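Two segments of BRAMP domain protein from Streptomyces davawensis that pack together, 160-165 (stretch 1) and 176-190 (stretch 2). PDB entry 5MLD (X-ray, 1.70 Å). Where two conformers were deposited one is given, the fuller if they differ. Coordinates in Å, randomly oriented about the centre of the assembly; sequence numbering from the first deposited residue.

Stretch 1 (160-165) AAAYWL
Stretch 2 176-190: EGKGDRHFHTNKLIR

Residues 161-164 form an extended strand that runs nearly antiparallel to the helix 183-190, their axes 159° apart and approaching to 7.0 Å. The register sets Ala162 against Leu188 (CA to CA 4.9 Å) and Trp164 against Thr185 (5.7 Å).

So close an approach suits the small side chain of Ala162, which points toward the helix: its CB lies 3.7 Å from Leu188 CB, 3.7 Å from Ile189 CG1 and 3.5 Å from the backbone Ile189 N. Leu188 (chi1 m, chi2 t) also brings CD1 to 3.5 Å from Tyr163 CE1.

Trp164, with phi/psi -128/138, chi1 t and chi2 92°, has the largest covered area. Its CA-to-CB bond points sideways, but the indole reaches across to the segment before the helix, loop at Gly177 and a short 3-10 turn at Gly179-Asp180. There Trp164 NE1 lies 3.4 Å from Gly179 CA and Trp164 CZ2 lies 4.1 Å from Gly177 CA. Glycine fits both places, since an ideal CB would clash at 2.9 Å from Trp164 CD1 at Gly179 and at 2.7 Å from Trp164 CZ2 at Gly177. The indole edge faces the ring of His182 (chi1 t, chi2 59°), the N-cap residue, in an offset edge-to-face pair with planes at 76° and centroids 4.9 Å apart. Trp164 NE1 donates to water 2 (2.8 Å to its O), which in turn donates to Gly177 O (2.8 Å from the water O), so the buried indole nitrogen is satisfied.

The CA-to-CB bond of Tyr163 (chi1 p, chi2 -88°) points away from the helix, yet the end of its side chain comes nearer. Water 1 lies between Tyr163 OH, to which it donates at 2.8 Å from its O, and His184 NE2, hydrogen-bonded 2.9 Å from that O. The one direct hydrogen bond across the contact runs from Thr185 OG1 (chi1 m) to Tyr163 O, 2.7 Å, a short hydroxyl tying helix to strand backbone.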

# COMPACT_ATOMS: atom_id res chain seq x y z
N ALA A 160 12.18 -10.75 8.06
CA ALA A 160 11.62 -10.50 9.38
C ALA A 160 10.12 -10.72 9.46
O ALA A 160 9.57 -10.58 10.55
CB ALA A 160 11.93 -9.07 9.81
N ALA A 161 9.44 -11.04 8.35
CA ALA A 161 7.99 -11.19 8.33
C ALA A 161 7.62 -12.59 7.85
O ALA A 161 7.94 -12.96 6.71
CB ALA A 161 7.35 -10.15 7.41
N ALA A 162 6.97 -13.37 8.72
CA ALA A 162 6.49 -14.71 8.39
C ALA A 162 4.96 -14.73 8.39
O ALA A 162 4.33 -14.03 9.19
CB ALA A 162 7.01 -15.74 9.39
N TYR A 163 4.37 -15.54 7.52
CA TYR A 163 2.93 -15.42 7.29
C TYR A 163 2.38 -16.71 6.72
O TYR A 163 3.12 -17.56 6.20
CB TYR A 163 2.63 -14.23 6.36
CG TYR A 163 3.28 -14.39 5.01
CD1 TYR A 163 4.57 -13.95 4.78
CD2 TYR A 163 2.60 -15.01 3.96
CE1 TYR A 163 5.17 -14.12 3.57
CE2 TYR A 163 3.20 -15.17 2.73
CZ TYR A 163 4.50 -14.73 2.55
OH TYR A 163 5.14 -14.89 1.34
N TRP A 164 1.05 -16.85 6.81
CA TRP A 164 0.31 -17.89 6.11
C TRP A 164 -0.83 -17.23 5.33
O TRP A 164 -1.48 -16.32 5.83
CB TRP A 164 -0.26 -18.93 7.09
CG TRP A 164 -0.96 -20.08 6.38
CD1 TRP A 164 -0.40 -21.27 6.00
CD2 TRP A 164 -2.34 -20.15 5.99
NE1 TRP A 164 -1.33 -22.06 5.39
CE2 TRP A 164 -2.54 -21.41 5.38
CE3 TRP A 164 -3.43 -19.27 6.11
CZ2 TRP A 164 -3.79 -21.81 4.87
CZ3 TRP A 164 -4.67 -19.67 5.60
CH2 TRP A 164 -4.84 -20.93 5.00
N LEU A 165 -1.04 -17.71 4.12
CA LEU A 165 -2.17 -17.34 3.29
C LEU A 165 -2.61 -18.57 2.52
O LEU A 165 -1.77 -19.38 2.12
CB LEU A 165 -1.83 -16.23 2.26
CG LEU A 165 -1.21 -14.93 2.76
CD1 LEU A 165 -0.77 -14.19 1.50
CD2 LEU A 165 -2.19 -14.13 3.59
N GLU A 176 -8.13 -24.99 9.41
CA GLU A 176 -8.66 -25.94 8.43
C GLU A 176 -7.74 -26.10 7.24
O GLU A 176 -7.74 -27.17 6.61
CB GLU A 176 -10.04 -25.50 7.94
CG GLU A 176 -11.17 -26.04 8.77
CD GLU A 176 -12.53 -25.63 8.23
OE1 GLU A 176 -12.58 -24.84 7.26
OE2 GLU A 176 -13.55 -26.12 8.76
N GLY A 177 -6.96 -25.07 6.91
CA GLY A 177 -6.04 -25.12 5.79
C GLY A 177 -4.74 -25.83 6.08
O GLY A 177 -3.89 -25.94 5.19
N LYS A 178 -4.59 -26.32 7.31
CA LYS A 178 -3.44 -27.13 7.75
C LYS A 178 -2.13 -26.34 7.69
O LYS A 178 -1.08 -26.87 7.34
CB LYS A 178 -3.32 -28.43 6.95
CG LYS A 178 -4.51 -29.38 7.16
CD LYS A 178 -4.41 -30.65 6.32
CE LYS A 178 -5.61 -31.57 6.56
NZ LYS A 178 -5.66 -32.72 5.61
N GLY A 179 -2.21 -25.06 8.05
CA GLY A 179 -1.04 -24.20 8.01
C GLY A 179 0.05 -24.60 8.98
O GLY A 179 1.21 -24.26 8.76
N ASP A 180 -0.30 -25.34 10.04
CA ASP A 180 0.74 -25.83 10.94
C ASP A 180 1.75 -26.73 10.23
O ASP A 180 2.86 -26.91 10.74
CB ASP A 180 0.12 -26.57 12.13
CG ASP A 180 -0.50 -27.89 11.74
OD1 ASP A 180 -1.32 -27.90 10.80
OD2 ASP A 180 -0.15 -28.92 12.34
N ARG A 181 1.40 -27.29 9.06
CA ARG A 181 2.32 -28.11 8.28
C ARG A 181 2.64 -27.47 6.92
O ARG A 181 3.01 -28.16 5.96
CB ARG A 181 1.76 -29.52 8.11
CG ARG A 181 1.68 -30.26 9.45
CD ARG A 181 1.30 -31.72 9.31
NE ARG A 181 2.27 -32.45 8.50
CZ ARG A 181 3.41 -32.95 8.96
NH1 ARG A 181 3.75 -32.81 10.24
NH2 ARG A 181 4.22 -33.59 8.14
N HIS A 182 2.48 -26.15 6.83
CA HIS A 182 2.76 -25.43 5.59
C HIS A 182 4.25 -25.11 5.56
O HIS A 182 4.74 -24.31 6.37
CB HIS A 182 1.89 -24.18 5.48
CG HIS A 182 1.82 -23.61 4.10
ND1 HIS A 182 1.35 -24.32 3.02
CD2 HIS A 182 2.18 -22.39 3.63
CE1 HIS A 182 1.42 -23.56 1.94
NE2 HIS A 182 1.91 -22.38 2.29
N PHE A 183 4.97 -25.72 4.61
CA PHE A 183 6.43 -25.64 4.57
C PHE A 183 6.89 -24.20 4.50
O PHE A 183 7.78 -23.78 5.25
CB PHE A 183 6.96 -26.43 3.37
CG PHE A 183 8.44 -26.21 3.09
CD1 PHE A 183 9.40 -26.76 3.93
CD2 PHE A 183 8.85 -25.46 2.00
CE1 PHE A 183 10.77 -26.55 3.69
CE2 PHE A 183 10.22 -25.26 1.73
CZ PHE A 183 11.18 -25.81 2.59
N HIS A 184 6.31 -23.42 3.58
CA HIS A 184 6.81 -22.07 3.36
C HIS A 184 6.65 -21.22 4.62
O HIS A 184 7.59 -20.52 5.03
CB HIS A 184 6.08 -21.45 2.17
CG HIS A 184 6.66 -20.14 1.72
ND1 HIS A 184 7.74 -20.05 0.87
CD2 HIS A 184 6.30 -18.86 2.00
CE1 HIS A 184 8.01 -18.78 0.64
NE2 HIS A 184 7.15 -18.04 1.31
N THR A 185 5.49 -21.31 5.28
CA THR A 185 5.28 -20.58 6.53
C THR A 185 6.25 -21.05 7.60
O THR A 185 6.86 -20.25 8.31
CB THR A 185 3.84 -20.74 7.02
OG1 THR A 185 2.96 -20.21 6.03
CG2 THR A 185 3.61 -20.01 8.34
N ASN A 186 6.42 -22.37 7.73
CA ASN A 186 7.27 -22.88 8.79
C ASN A 186 8.72 -22.45 8.58
O ASN A 186 9.43 -22.12 9.54
CB ASN A 186 7.15 -24.39 8.89
CG ASN A 186 5.94 -24.81 9.70
OD1 ASN A 186 5.53 -24.10 10.64
ND2 ASN A 186 5.36 -25.96 9.36
N LYS A 187 9.16 -22.40 7.33
CA LYS A 187 10.54 -21.96 7.12
C LYS A 187 10.67 -20.46 7.34
O LYS A 187 11.65 -20.00 7.93
CB LYS A 187 11.05 -22.40 5.74
CG LYS A 187 11.06 -21.38 4.62
CD LYS A 187 11.58 -22.04 3.33
CE LYS A 187 11.32 -21.19 2.10
NZ LYS A 187 11.60 -21.96 0.85
N LEU A 188 9.66 -19.66 6.94
CA LEU A 188 9.73 -18.23 7.22
C LEU A 188 9.76 -17.93 8.72
O LEU A 188 10.47 -17.02 9.16
CB LEU A 188 8.56 -17.49 6.55
CG LEU A 188 8.59 -17.45 5.02
CD1 LEU A 188 7.56 -16.45 4.52
CD2 LEU A 188 9.97 -17.08 4.46
N ILE A 189 8.94 -18.63 9.51
CA ILE A 189 8.96 -18.39 10.96
C ILE A 189 10.37 -18.62 11.50
O ILE A 189 10.88 -17.83 12.31
CB ILE A 189 7.92 -19.28 11.66
CG1 ILE A 189 6.50 -18.80 11.32
CG2 ILE A 189 8.10 -19.21 13.17
CD1 ILE A 189 5.41 -19.73 11.86
N ARG A 190 11.02 -19.69 11.04
CA ARG A 190 12.37 -20.00 11.52
C ARG A 190 13.38 -18.94 11.11
O ARG A 190 14.23 -18.55 11.93
CB ARG A 190 12.80 -21.38 11.02
CG ARG A 190 12.04 -22.53 11.72
CD ARG A 190 12.41 -23.92 11.15
NE ARG A 190 11.79 -25.00 11.93
CZ ARG A 190 12.28 -25.51 13.05
NH1 ARG A 190 13.44 -25.07 13.54
NH2 ARG A 190 11.64 -26.49 13.67
O HOH W 1 7.69 -15.42 0.32
O HOH W 2 -1.35 -24.81 4.69